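Local coordinates for protein alpha-L-rhamnosidase (Klebsiella oxytoca, PDB 4XHC) that probably hydrolyses terminal alpha-L-rhamnose residues from rhamnose-containing glycosides, as a two-domain glycoside hydrolase of family GH78, at residues A[305-310]-A[433-438]; A[340-343]-A[348-351]; A[357-362]-A[368-373]; A[428-433]-A[470-475]. One frame throughout, in Å; residues are numbered along the deposited sequence.

Contact 1 of 4, residues A[305-310]-A[433-438]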
loop_
_atom_site.group_PDB
_atom_site.type_symbol
_atom_site.label_atom_id
_atom_site.label_comp_id
_atom_site.label_asym_id
_atom_site.label_seq_id
_atom_site.Cartn_x
_atom_site.Cartn_y
_atom_site.Cartn_z
ATOM N N SER A 305 -23.703 29.988 -4.936
ATOM C CA SER A 305 -24.380 30.226 -6.210
ATOM C C SER A 305 -24.341 31.709 -6.583
ATOM O O SER A 305 -23.923 32.067 -7.674
ATOM C CB SER A 305 -25.831 29.729 -6.167
ATOM O OG SER A 305 -26.609 30.371 -7.158
ATOM N N LEU A 306 -24.763 32.561 -5.656
ATOM C CA LEU A 306 -24.738 34.004 -5.881
ATOM C C LEU A 306 -23.335 34.554 -6.136
ATOM O O LEU A 306 -23.190 35.565 -6.813
ATOM C CB LEU A 306 -25.349 34.743 -4.695
ATOM C CG LEU A 306 -26.868 34.675 -4.616
ATOM C CD1 LEU A 306 -27.347 34.953 -3.200
ATOM C CD2 LEU A 306 -27.505 35.640 -5.610
ATOM N N PHE A 307 -22.309 33.900 -5.592
ATOM C CA PHE A 307 -20.940 34.366 -5.770
ATOM C C PHE A 307 -20.457 34.215 -7.205
ATOM O O PHE A 307 -19.495 34.873 -7.594
ATOM C CB PHE A 307 -19.959 33.659 -4.823
ATOM C CG PHE A 307 -20.091 34.054 -3.369
ATOM C CD1 PHE A 307 -20.447 35.338 -2.992
ATOM C CD2 PHE A 307 -19.802 33.133 -2.374
ATOM C CE1 PHE A 307 -20.554 35.677 -1.653
ATOM C CE2 PHE A 307 -19.896 33.468 -1.033
ATOM C CZ PHE A 307 -20.276 34.742 -0.671
ATOM N N PHE A 308 -21.121 33.379 -7.991
ATOM C CA PHE A 308 -20.843 33.336 -9.418
ATOM C C PHE A 308 -20.910 34.744 -10.017
ATOM O O PHE A 308 -20.083 35.117 -10.858
ATOM C CB PHE A 308 -21.827 32.418 -10.142
ATOM C CG PHE A 308 -21.474 32.169 -11.580
ATOM C CD1 PHE A 308 -20.628 31.125 -11.927
ATOM C CD2 PHE A 308 -21.973 32.987 -12.588
ATOM C CE1 PHE A 308 -20.295 30.898 -13.254
ATOM C CE2 PHE A 308 -21.642 32.765 -13.913
ATOM C CZ PHE A 308 -20.805 31.719 -14.247
ATOM N N VAL A 309 -21.879 35.534 -9.565
ATOM C CA VAL A 309 -22.038 36.889 -10.068
ATOM C C VAL A 309 -20.824 37.736 -9.726
ATOM O O VAL A 309 -20.311 38.457 -10.593
ATOM C CB VAL A 309 -23.285 37.585 -9.492
ATOM C CG1 VAL A 309 -23.399 39.010 -10.025
ATOM C CG2 VAL A 309 -24.540 36.790 -9.814
ATOM N N ASP A 310 -20.370 37.669 -8.472
ATOM C CA ASP A 310 -19.273 38.539 -8.048
ATOM C C ASP A 310 -17.949 38.114 -8.698
ATOM O O ASP A 310 -17.136 38.970 -9.058
ATOM C CB ASP A 310 -19.154 38.617 -6.519
ATOM C CG ASP A 310 -18.238 39.771 -6.045
ATOM O OD1 ASP A 310 -18.334 40.919 -6.549
ATOM O OD2 ASP A 310 -17.407 39.521 -5.154
ATOM N N GLN A 433 -23.384 41.087 11.051
ATOM C CA GLN A 433 -22.969 42.495 10.999
ATOM C C GLN A 433 -22.053 42.734 9.809
ATOM O O GLN A 433 -22.186 43.714 9.086
ATOM C CB GLN A 433 -22.227 42.912 12.269
ATOM C CG GLN A 433 -22.792 42.360 13.565
ATOM C CD GLN A 433 -24.295 42.501 13.661
ATOM O OE1 GLN A 433 -24.849 43.532 13.289
ATOM N NE2 GLN A 433 -24.959 41.472 14.173
ATOM N N ILE A 434 -21.116 41.818 9.615
ATOM C CA ILE A 434 -20.119 41.940 8.557
ATOM C C ILE A 434 -20.803 42.002 7.196
ATOM O O ILE A 434 -20.500 42.881 6.390
ATOM C CB ILE A 434 -19.124 40.752 8.607
ATOM C CG1 ILE A 434 -18.241 40.851 9.856
ATOM C CG2 ILE A 434 -18.246 40.713 7.369
ATOM C CD1 ILE A 434 -17.527 39.565 10.213
ATOM N N TRP A 435 -21.729 41.074 6.957
ATOM C CA TRP A 435 -22.348 40.952 5.642
ATOM C C TRP A 435 -23.344 42.057 5.353
ATOM O O TRP A 435 -23.433 42.520 4.220
ATOM C CB TRP A 435 -22.990 39.573 5.444
ATOM C CG TRP A 435 -22.029 38.608 4.879
ATOM C CD1 TRP A 435 -21.446 37.543 5.516
ATOM C CD2 TRP A 435 -21.479 38.636 3.563
ATOM N NE1 TRP A 435 -20.582 36.900 4.665
ATOM C CE2 TRP A 435 -20.580 37.550 3.460
ATOM C CE3 TRP A 435 -21.647 39.478 2.461
ATOM C CZ2 TRP A 435 -19.859 37.282 2.289
ATOM C CZ3 TRP A 435 -20.927 39.213 1.292
ATOM C CH2 TRP A 435 -20.047 38.125 1.218
ATOM N N LEU A 436 -24.085 42.499 6.357
ATOM C CA LEU A 436 -25.029 43.598 6.138
ATOM C C LEU A 436 -24.335 44.961 6.041
ATOM O O LEU A 436 -24.900 45.901 5.487
ATOM C CB LEU A 436 -26.131 43.596 7.197
ATOM C CG LEU A 436 -27.135 42.449 7.015
ATOM C CD1 LEU A 436 -27.997 42.267 8.255
ATOM C CD2 LEU A 436 -28.017 42.653 5.787
ATOM N N VAL A 437 -23.118 45.069 6.561
ATOM C CA VAL A 437 -22.296 46.249 6.310
ATOM C C VAL A 437 -21.715 46.220 4.886
ATOM O O VAL A 437 -21.643 47.248 4.221
ATOM C CB VAL A 437 -21.183 46.411 7.375
ATOM C CG1 VAL A 437 -20.143 47.455 6.960
ATOM C CG2 VAL A 437 -21.801 46.793 8.705
ATOM N N LEU A 438 -21.296 45.051 4.418
ATOM C CA LEU A 438 -20.780 44.940 3.061
ATOM C C LEU A 438 -21.878 45.188 2.037
ATOM O O LEU A 438 -21.620 45.688 0.944
ATOM C CB LEU A 438 -20.143 43.563 2.841
ATOM C CG LEU A 438 -18.807 43.319 3.551
ATOM C CD1 LEU A 438 -18.402 41.866 3.400
ATOM C CD2 LEU A 438 -17.715 44.227 3.002
#
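F307 and W435 meet inside the helical domain of the enzyme, where family GH78 has its six-hairpin, (alpha/alpha)6 barrel fold. They are the two residues that touch between helix 302-319 and helix 430-438. The helices are far apart here, with the CA atoms of F307 and W435 13.3 Å from each other. Two large rings coming from opposite directions span that distance. The outer end of the phenyl ring reaches the outer end of the indole: F307 CE1 lies 3.8 Å from W435 CH2. F307 CZ follows, 3.9 Å from W435 CZ2. W435 CH2 sits at the edge of the phenyl ring, near its plane. The two planes are inclined by 29° but slid apart. The six-membered rings barely overlap, and their centroids are 6.0 Å apart. The contact is between apolar carbons, at the edge of the phenyl ring; the rings do not stack.

Other groups complete the setting. R251 makes a cation-pi contact with F307, and the ring of H471 meets that of W435. Helix 368-389 touches both rings, through C378 at F307 and V374 at W435. The side chain of F307 is about 9 Å from the bound rhamnose, near the sugar pocket but not among the residues that line it. Within the same helix as W435, L438 CD1 lies over one face of the W435 indole, toward its rim, 4.1 Å above the plane.

Contact 2 of 4, residues A[340-343]-A[348-351]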
loop_
_atom_site.group_PDB
_atom_site.type_symbol
_atom_site.label_atom_id
_atom_site.label_comp_id
_atom_site.label_asym_id
_atom_site.label_seq_id
_atom_site.Cartn_x
_atom_site.Cartn_y
_atom_site.Cartn_z
ATOM N N LEU A 340 -33.732 35.087 -5.510
ATOM C CA LEU A 340 -34.843 35.967 -5.132
ATOM C C LEU A 340 -36.127 35.229 -4.743
ATOM O O LEU A 340 -36.983 35.801 -4.059
ATOM C CB LEU A 340 -35.148 36.968 -6.254
ATOM C CG LEU A 340 -34.082 38.032 -6.527
ATOM C CD1 LEU A 340 -34.433 38.790 -7.795
ATOM C CD2 LEU A 340 -33.914 38.986 -5.354
ATOM N N THR A 341 -36.283 33.980 -5.184
ATOM C CA THR A 341 -37.462 33.187 -4.804
ATOM C C THR A 341 -37.425 32.754 -3.332
ATOM O O THR A 341 -38.434 32.312 -2.797
ATOM C CB THR A 341 -37.648 31.918 -5.678
ATOM O OG1 THR A 341 -36.573 30.999 -5.444
ATOM C CG2 THR A 341 -37.718 32.274 -7.158
ATOM N N ARG A 342 -36.281 32.883 -2.669
ATOM C CA ARG A 342 -36.233 32.559 -1.251
ATOM C C ARG A 342 -36.770 33.668 -0.333
ATOM O O ARG A 342 -36.884 33.465 0.868
ATOM C CB ARG A 342 -34.823 32.156 -0.820
ATOM C CG ARG A 342 -34.868 31.008 0.171
ATOM C CD ARG A 342 -33.568 30.826 0.899
ATOM N NE ARG A 342 -33.787 30.243 2.218
ATOM C CZ ARG A 342 -33.744 28.948 2.502
ATOM N NH1 ARG A 342 -33.510 28.040 1.564
ATOM N NH2 ARG A 342 -33.932 28.562 3.753
ATOM N N CYS A 343 -37.095 34.828 -0.887
ATOM C CA CYS A 343 -37.644 35.918 -0.092
ATOM C C CYS A 343 -39.128 35.730 0.117
ATOM O O CYS A 343 -39.815 35.289 -0.784
ATOM C CB CYS A 343 -37.388 37.255 -0.775
ATOM S SG CYS A 343 -35.622 37.582 -1.013
ATOM N N VAL A 348 -37.706 39.587 2.999
ATOM C CA VAL A 348 -36.673 38.983 3.844
ATOM C C VAL A 348 -36.497 37.514 3.494
ATOM O O VAL A 348 -37.470 36.797 3.299
ATOM C CB VAL A 348 -37.051 39.054 5.327
ATOM C CG1 VAL A 348 -35.908 38.541 6.180
ATOM C CG2 VAL A 348 -37.429 40.475 5.724
ATOM N N VAL A 349 -35.253 37.075 3.416
ATOM C CA VAL A 349 -34.916 35.677 3.083
ATOM C C VAL A 349 -35.403 34.699 4.151
ATOM O O VAL A 349 -35.135 34.904 5.327
ATOM C CB VAL A 349 -33.390 35.531 2.934
ATOM C CG1 VAL A 349 -32.970 34.083 2.946
ATOM C CG2 VAL A 349 -32.921 36.185 1.650
ATOM N N ARG A 350 -36.103 33.640 3.739
ATOM C CA ARG A 350 -36.600 32.623 4.672
ATOM C C ARG A 350 -35.463 31.856 5.316
ATOM O O ARG A 350 -34.482 31.532 4.662
ATOM C CB ARG A 350 -37.487 31.599 3.963
ATOM C CG ARG A 350 -38.877 32.085 3.644
ATOM C CD ARG A 350 -39.723 30.982 3.022
ATOM N NE ARG A 350 -40.687 31.545 2.069
ATOM C CZ ARG A 350 -40.493 31.670 0.751
ATOM N NH1 ARG A 350 -39.365 31.259 0.168
ATOM N NH2 ARG A 350 -41.448 32.212 0.004
ATOM N N ASP A 351 -35.631 31.524 6.589
ATOM C CA ASP A 351 -34.639 30.769 7.336
ATOM C C ASP A 351 -35.029 29.288 7.363
ATOM O O ASP A 351 -36.197 28.958 7.256
ATOM C CB ASP A 351 -34.547 31.345 8.757
ATOM C CG ASP A 351 -33.390 30.781 9.558
ATOM O OD1 ASP A 351 -32.328 30.448 8.978
ATOM O OD2 ASP A 351 -33.549 30.701 10.792
#
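A type I beta turn from L340 to C343 brings the chain out of helix 322-340, and the returning segment 348-351 pairs with it through a single beta bridge. The bridge joins C343 and V349. Both segments belong to the long connection to helix 368-389 in the helical domain. The bridge bond is nearly straight: R350 N donates to R342 O over 3.0 Å at an N-H...O angle of 173°.

Two arginines, one from each segment, reinforce it. The R342 chain runs extended from CG to NE and crosses V349, with R342 CD 3.9 Å from V349 CG1. Its guanidinium then grips one carbonyl side-on. R342 NE donates to R350 O over 2.8 Å, and R342 NH2 gives a longer bond of 3.2 Å to the same R350 O. The oxygen lies in the guanidinium plane, but both nitrogens approach from one face of the R350 carbonyl plane. This double grip limits rotation of the guanidinium. R342 NH2 also bonds to S352 OG, and W356 makes a cation-pi contact with R342.

R350 reaches back the other way. Its chain bends at chi3 (-148°), which turns the guanidinium over the turn, with C343 O over one face. The charged ends stay apart, R342 NE and R350 NH1 being 6.0 Å from each other. On the buried side C343 SG packs against V349 CG2. At the tip of R350, NH1 donates to T341 O over 3.3 Å, on a lone pair in the carbonyl plane.

Contact 3 of 4, residues A[357-362]-A[368-373]. With RAM (alpha-L-rhamnopyranose), chain C.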
loop_
_atom_site.group_PDB
_atom_site.type_symbol
_atom_site.label_atom_id
_atom_site.label_comp_id
_atom_site.label_asym_id
_atom_site.label_seq_id
_atom_site.Cartn_x
_atom_site.Cartn_y
_atom_site.Cartn_z
ATOM N N VAL A 357 -27.049 27.474 3.097
ATOM C CA VAL A 357 -26.092 28.540 2.838
ATOM C C VAL A 357 -24.864 28.296 3.736
ATOM O O VAL A 357 -24.992 27.738 4.826
ATOM C CB VAL A 357 -26.729 29.911 3.117
ATOM C CG1 VAL A 357 -27.174 30.033 4.564
ATOM C CG2 VAL A 357 -25.783 31.046 2.747
ATOM N N PHE A 358 -23.671 28.686 3.289
ATOM C CA PHE A 358 -22.467 28.379 4.067
ATOM C C PHE A 358 -22.065 29.435 5.108
ATOM O O PHE A 358 -22.168 29.188 6.302
ATOM C CB PHE A 358 -21.265 28.064 3.174
ATOM C CG PHE A 358 -20.003 27.891 3.958
ATOM C CD1 PHE A 358 -19.904 26.878 4.899
ATOM C CD2 PHE A 358 -18.946 28.774 3.814
ATOM C CE1 PHE A 358 -18.760 26.725 5.655
ATOM C CE2 PHE A 358 -17.794 28.626 4.577
ATOM C CZ PHE A 358 -17.702 27.599 5.496
ATOM N N ILE A 359 -21.565 30.579 4.646
ATOM C CA ILE A 359 -21.148 31.698 5.516
ATOM C C ILE A 359 -19.883 31.463 6.349
ATOM O O ILE A 359 -18.940 32.241 6.236
ATOM C CB ILE A 359 -22.270 32.160 6.459
ATOM C CG1 ILE A 359 -23.584 32.374 5.687
ATOM C CG2 ILE A 359 -21.856 33.424 7.196
ATOM C CD1 ILE A 359 -23.534 33.416 4.590
ATOM N N ASP A 360 -19.867 30.437 7.196
ATOM C CA ASP A 360 -18.681 30.109 8.026
ATOM C C ASP A 360 -18.824 28.690 8.569
ATOM O O ASP A 360 -19.901 28.106 8.514
ATOM C CB ASP A 360 -18.552 31.107 9.188
ATOM C CG ASP A 360 -17.215 30.998 9.956
ATOM O OD1 ASP A 360 -16.259 30.354 9.470
ATOM O OD2 ASP A 360 -17.110 31.590 11.060
ATOM N N TRP A 361 -17.732 28.117 9.054
ATOM C CA TRP A 361 -17.779 26.823 9.758
ATOM C C TRP A 361 -18.107 27.036 11.236
ATOM O O TRP A 361 -17.226 27.019 12.104
ATOM C CB TRP A 361 -16.466 26.053 9.598
ATOM C CG TRP A 361 -16.406 25.291 8.327
ATOM C CD1 TRP A 361 -15.515 25.453 7.313
ATOM C CD2 TRP A 361 -17.298 24.253 7.919
ATOM N NE1 TRP A 361 -15.789 24.567 6.293
ATOM C CE2 TRP A 361 -16.881 23.819 6.641
ATOM C CE3 TRP A 361 -18.407 23.643 8.511
ATOM C CZ2 TRP A 361 -17.544 22.800 5.945
ATOM C CZ3 TRP A 361 -19.067 22.645 7.823
ATOM C CH2 TRP A 361 -18.634 22.228 6.553
ATOM N N GLN A 362 -19.389 27.256 11.501
ATOM C CA GLN A 362 -19.873 27.599 12.835
ATOM C C GLN A 362 -21.257 26.974 13.021
ATOM O O GLN A 362 -22.267 27.554 12.665
ATOM C CB GLN A 362 -19.920 29.126 12.968
ATOM C CG GLN A 362 -20.548 29.659 14.246
ATOM C CD GLN A 362 -19.820 29.233 15.487
ATOM O OE1 GLN A 362 -20.028 28.141 15.991
ATOM N NE2 GLN A 362 -18.941 30.099 15.977
ATOM N N GLN A 368 -29.672 33.541 8.586
ATOM C CA GLN A 368 -30.633 34.368 7.849
ATOM C C GLN A 368 -30.129 35.762 7.498
ATOM O O GLN A 368 -30.206 36.174 6.357
ATOM C CB GLN A 368 -31.920 34.490 8.643
ATOM C CG GLN A 368 -32.871 35.525 8.097
ATOM C CD GLN A 368 -34.188 35.536 8.842
ATOM O OE1 GLN A 368 -34.246 35.812 10.048
ATOM N NE2 GLN A 368 -35.262 35.265 8.121
ATOM N N ALA A 369 -29.629 36.494 8.483
ATOM C CA ALA A 369 -29.191 37.883 8.263
ATOM C C ALA A 369 -27.984 37.964 7.327
ATOM O O ALA A 369 -27.933 38.817 6.454
ATOM C CB ALA A 369 -28.875 38.562 9.588
ATOM N N ALA A 370 -27.008 37.081 7.526
ATOM C CA ALA A 370 -25.835 37.032 6.661
ATOM C C ALA A 370 -26.232 36.724 5.227
ATOM O O ALA A 370 -25.717 37.335 4.307
ATOM C CB ALA A 370 -24.836 36.000 7.167
ATOM N N ALA A 371 -27.151 35.778 5.043
ATOM C CA ALA A 371 -27.667 35.446 3.718
ATOM C C ALA A 371 -28.381 36.635 3.056
ATOM O O ALA A 371 -28.229 36.868 1.860
ATOM C CB ALA A 371 -28.610 34.259 3.807
ATOM N N GLN A 372 -29.151 37.387 3.831
ATOM C CA GLN A 372 -29.783 38.596 3.327
ATOM C C GLN A 372 -28.720 39.552 2.786
ATOM O O GLN A 372 -28.895 40.151 1.721
ATOM C CB GLN A 372 -30.591 39.271 4.438
ATOM C CG GLN A 372 -31.368 40.519 4.015
ATOM C CD GLN A 372 -32.685 40.226 3.318
ATOM O OE1 GLN A 372 -33.147 39.093 3.278
ATOM N NE2 GLN A 372 -33.323 41.271 2.813
ATOM N N GLY A 373 -27.627 39.701 3.527
ATOM C CA GLY A 373 -26.531 40.567 3.122
ATOM C C GLY A 373 -25.828 40.071 1.871
ATOM O O GLY A 373 -25.427 40.857 1.019
HETATM C C1 RAM C . -15.303 22.773 3.161
HETATM C C2 RAM C . -14.014 23.474 2.779
HETATM C C3 RAM C . -14.236 24.397 1.595
HETATM C C4 RAM C . -15.550 25.137 1.778
HETATM C C5 RAM C . -16.690 24.137 1.681
HETATM C C6 RAM C . -17.883 24.507 2.527
HETATM O O1 RAM C . -15.008 21.464 3.453
HETATM O O2 RAM C . -13.629 24.249 3.902
HETATM O O3 RAM C . -13.165 25.335 1.475
HETATM O O4 RAM C . -15.711 26.116 0.768
HETATM O O5 RAM C . -16.244 22.828 2.094
#
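I359 has a positive phi (70°), rare for a beta-branched residue, and its side chain meets the first turn of helix 368-389. Three of its carbons gather round one methyl group. I359 CD1 and I359 CG2 are each 3.9 Å from A370 CB, and I359 CG1 is slightly farther away. With CG1 anti to the carbonyl carbon and CG2 anti to the backbone N, both branches reach the A370 methyl. V357 adds a looser contact, with V357 CG2 4.4 Å from A371 CB. All four residues are buried, and no hydrogen bond joins the two segments.

The same loop carries part of the rhamnose pocket. F358 lays one ring face against the sugar methyl, with F358 CD1 3.9 Å from RAM C6. The opposite face is covered by D360 N. F358 CE1 in turn sits over the centre of the W361 indole, 3.5 Å above the W361 ring plane. W361 meets the sugar at its edge. W361 NE1 donates to RAM O2 over 3.2 Å, at an N-H...O angle of 164°.

D303 accepts from the backbone N of F358 and of I359, and K367 binds the carbonyls of V357 and F358. The chemistry is thus divided. Toward the helix the loop packs by apolar contact with alanine methyls, its backbone is held by D303 and K367, and its aromatic residues offer rhamnose a hydrophobic face for the methyl and an N-H for a hydroxyl.

Contact 4 of 4, residues A[428-433]-A[470-475]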
loop_
_atom_site.group_PDB
_atom_site.type_symbol
_atom_site.label_atom_id
_atom_site.label_comp_id
_atom_site.label_asym_id
_atom_site.label_seq_id
_atom_site.Cartn_x
_atom_site.Cartn_y
_atom_site.Cartn_z
ATOM N N VAL A 428 -27.473 37.253 17.808
ATOM C CA VAL A 428 -26.486 38.268 17.451
ATOM C C VAL A 428 -25.127 37.616 17.156
ATOM O O VAL A 428 -24.468 37.064 18.059
ATOM C CB VAL A 428 -26.317 39.287 18.594
ATOM C CG1 VAL A 428 -25.355 40.396 18.191
ATOM C CG2 VAL A 428 -27.662 39.878 18.981
ATOM N N SER A 429 -24.705 37.695 15.897
ATOM C CA SER A 429 -23.452 37.081 15.450
ATOM C C SER A 429 -22.532 38.115 14.822
ATOM O O SER A 429 -22.967 39.216 14.491
ATOM C CB SER A 429 -23.740 35.978 14.425
ATOM O OG SER A 429 -24.301 36.492 13.217
ATOM N N TRP A 430 -21.256 37.771 14.672
ATOM C CA TRP A 430 -20.340 38.624 13.910
ATOM C C TRP A 430 -20.713 38.612 12.432
ATOM O O TRP A 430 -20.645 39.641 11.760
ATOM C CB TRP A 430 -18.895 38.149 14.044
ATOM C CG TRP A 430 -18.217 38.573 15.283
ATOM C CD1 TRP A 430 -18.425 38.083 16.533
ATOM C CD2 TRP A 430 -17.189 39.553 15.401
ATOM N NE1 TRP A 430 -17.599 38.705 17.427
ATOM C CE2 TRP A 430 -16.827 39.611 16.756
ATOM C CE3 TRP A 430 -16.543 40.394 14.497
ATOM C CZ2 TRP A 430 -15.847 40.468 17.230
ATOM C CZ3 TRP A 430 -15.561 41.250 14.972
ATOM C CH2 TRP A 430 -15.222 41.276 16.332
ATOM N N ALA A 431 -21.090 37.443 11.927
ATOM C CA ALA A 431 -21.338 37.280 10.508
ATOM C C ALA A 431 -22.453 38.212 9.996
ATOM O O ALA A 431 -22.304 38.874 8.971
ATOM C CB ALA A 431 -21.670 35.829 10.208
ATOM N N SER A 432 -23.557 38.268 10.723
ATOM C CA SER A 432 -24.663 39.138 10.356
ATOM C C SER A 432 -24.208 40.575 10.142
ATOM O O SER A 432 -24.594 41.208 9.164
ATOM C CB SER A 432 -25.744 39.112 11.439
ATOM O OG SER A 432 -26.235 37.801 11.650
ATOM N N GLN A 433 -23.384 41.087 11.051
ATOM C CA GLN A 433 -22.969 42.495 10.999
ATOM C C GLN A 433 -22.053 42.734 9.809
ATOM O O GLN A 433 -22.186 43.714 9.086
ATOM C CB GLN A 433 -22.227 42.912 12.269
ATOM C CG GLN A 433 -22.792 42.360 13.565
ATOM C CD GLN A 433 -24.295 42.501 13.661
ATOM O OE1 GLN A 433 -24.849 43.532 13.289
ATOM N NE2 GLN A 433 -24.959 41.472 14.173
ATOM N N HIS A 470 -11.656 37.549 6.365
ATOM C CA HIS A 470 -11.419 38.342 5.166
ATOM C C HIS A 470 -12.483 39.412 5.006
ATOM O O HIS A 470 -12.182 40.555 4.666
ATOM C CB HIS A 470 -11.426 37.457 3.923
ATOM C CG HIS A 470 -11.643 38.215 2.654
ATOM N ND1 HIS A 470 -10.611 38.813 1.965
ATOM C CD2 HIS A 470 -12.770 38.483 1.957
ATOM C CE1 HIS A 470 -11.094 39.413 0.893
ATOM N NE2 HIS A 470 -12.401 39.227 0.866
ATOM N N HIS A 471 -13.729 39.029 5.245
ATOM C CA HIS A 471 -14.850 39.936 5.056
ATOM C C HIS A 471 -14.905 41.004 6.132
ATOM O O HIS A 471 -15.281 42.134 5.860
ATOM C CB HIS A 471 -16.152 39.141 4.968
ATOM C CG HIS A 471 -16.174 38.195 3.811
ATOM N ND1 HIS A 471 -15.672 36.914 3.897
ATOM C CD2 HIS A 471 -16.584 38.356 2.530
ATOM C CE1 HIS A 471 -15.796 36.319 2.725
ATOM N NE2 HIS A 471 -16.338 37.174 1.879
ATOM N N TYR A 472 -14.512 40.640 7.345
ATOM C CA TYR A 472 -14.358 41.596 8.434
ATOM C C TYR A 472 -13.363 42.689 8.044
ATOM O O TYR A 472 -13.609 43.880 8.261
ATOM C CB TYR A 472 -13.906 40.857 9.692
ATOM C CG TYR A 472 -13.617 41.726 10.887
ATOM C CD1 TYR A 472 -14.506 42.715 11.291
ATOM C CD2 TYR A 472 -12.466 41.528 11.640
ATOM C CE1 TYR A 472 -14.239 43.502 12.395
ATOM C CE2 TYR A 472 -12.194 42.308 12.751
ATOM C CZ TYR A 472 -13.084 43.293 13.118
ATOM O OH TYR A 472 -12.802 44.061 14.214
ATOM N N ILE A 473 -12.248 42.284 7.440
ATOM C CA ILE A 473 -11.231 43.240 6.978
ATOM C C ILE A 473 -11.797 44.156 5.902
ATOM O O ILE A 473 -11.576 45.368 5.928
ATOM C CB ILE A 473 -9.975 42.526 6.427
ATOM C CG1 ILE A 473 -9.306 41.683 7.521
ATOM C CG2 ILE A 473 -8.976 43.531 5.866
ATOM C CD1 ILE A 473 -9.039 42.434 8.810
ATOM N N ALA A 474 -12.512 43.567 4.951
ATOM C CA ALA A 474 -13.098 44.325 3.855
ATOM C C ALA A 474 -14.083 45.361 4.381
ATOM O O ALA A 474 -14.116 46.498 3.884
ATOM C CB ALA A 474 -13.787 43.391 2.879
ATOM N N ALA A 475 -14.879 44.966 5.378
ATOM C CA ALA A 475 -15.849 45.865 5.991
ATOM C C ALA A 475 -15.160 47.023 6.712
ATOM O O ALA A 475 -15.614 48.165 6.633
ATOM C CB ALA A 475 -16.765 45.111 6.941
#
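W430 and Y472 form a T-shaped, edge-to-face pair between helix 430-438 and helix 466-478 of the (alpha/alpha)6 barrel domain. The indole supplies the edge and the phenol ring the face. Their planes are almost perpendicular, at 88°, and the centroids of the six-membered rings are 5.2 Å apart. W430 CZ3 is the atom that points in. It stands 3.6 Å above the Y472 plane, displaced toward the rim, and is 3.7 Å from both Y472 CE1 and Y472 CZ. In Y472 the first torsion of 176° sets CG anti to the backbone N, and the ring end comes nearer to the other helix than CB does.

W430 follows the N-cap residue S429 and is partly exposed. M463 and L454 also touch it. Y472 is buried, with M451 of helix 444-456 and Q488 of helix 482-498 against it.

The helix start that carries W430 is fixed by S429 at the N-cap position. S429 OG accepts from S432 N over 3.2 Å. The side chain of Q433 folds back as well, and Q433 NE2 donates to S429 O over 3.0 Å in the plane of that carbonyl.

In the fold
All four contacts lie in the helical domain. Contacts 1 and 3 are buried, while contacts 2 and 4 are partly buried. Contact 2 is farthest from the chain centre, about 28 Å against 17 to 18 Å for the others. Contacts 1 and 4 share helix 430-438 and Q433, and both join helices through aromatic rings. Contact 3 lies against them: A370 O touches W435 CB, and A369 CB touches S432 OG. Contact 2 relies instead on arginine and backbone hydrogen bonds. It is tied to contact 3 by probable bonds from Q368 NE2 to V349 O and from V349 N to Q372 OE1. Contact 3 alone includes residues of the rhamnose pocket.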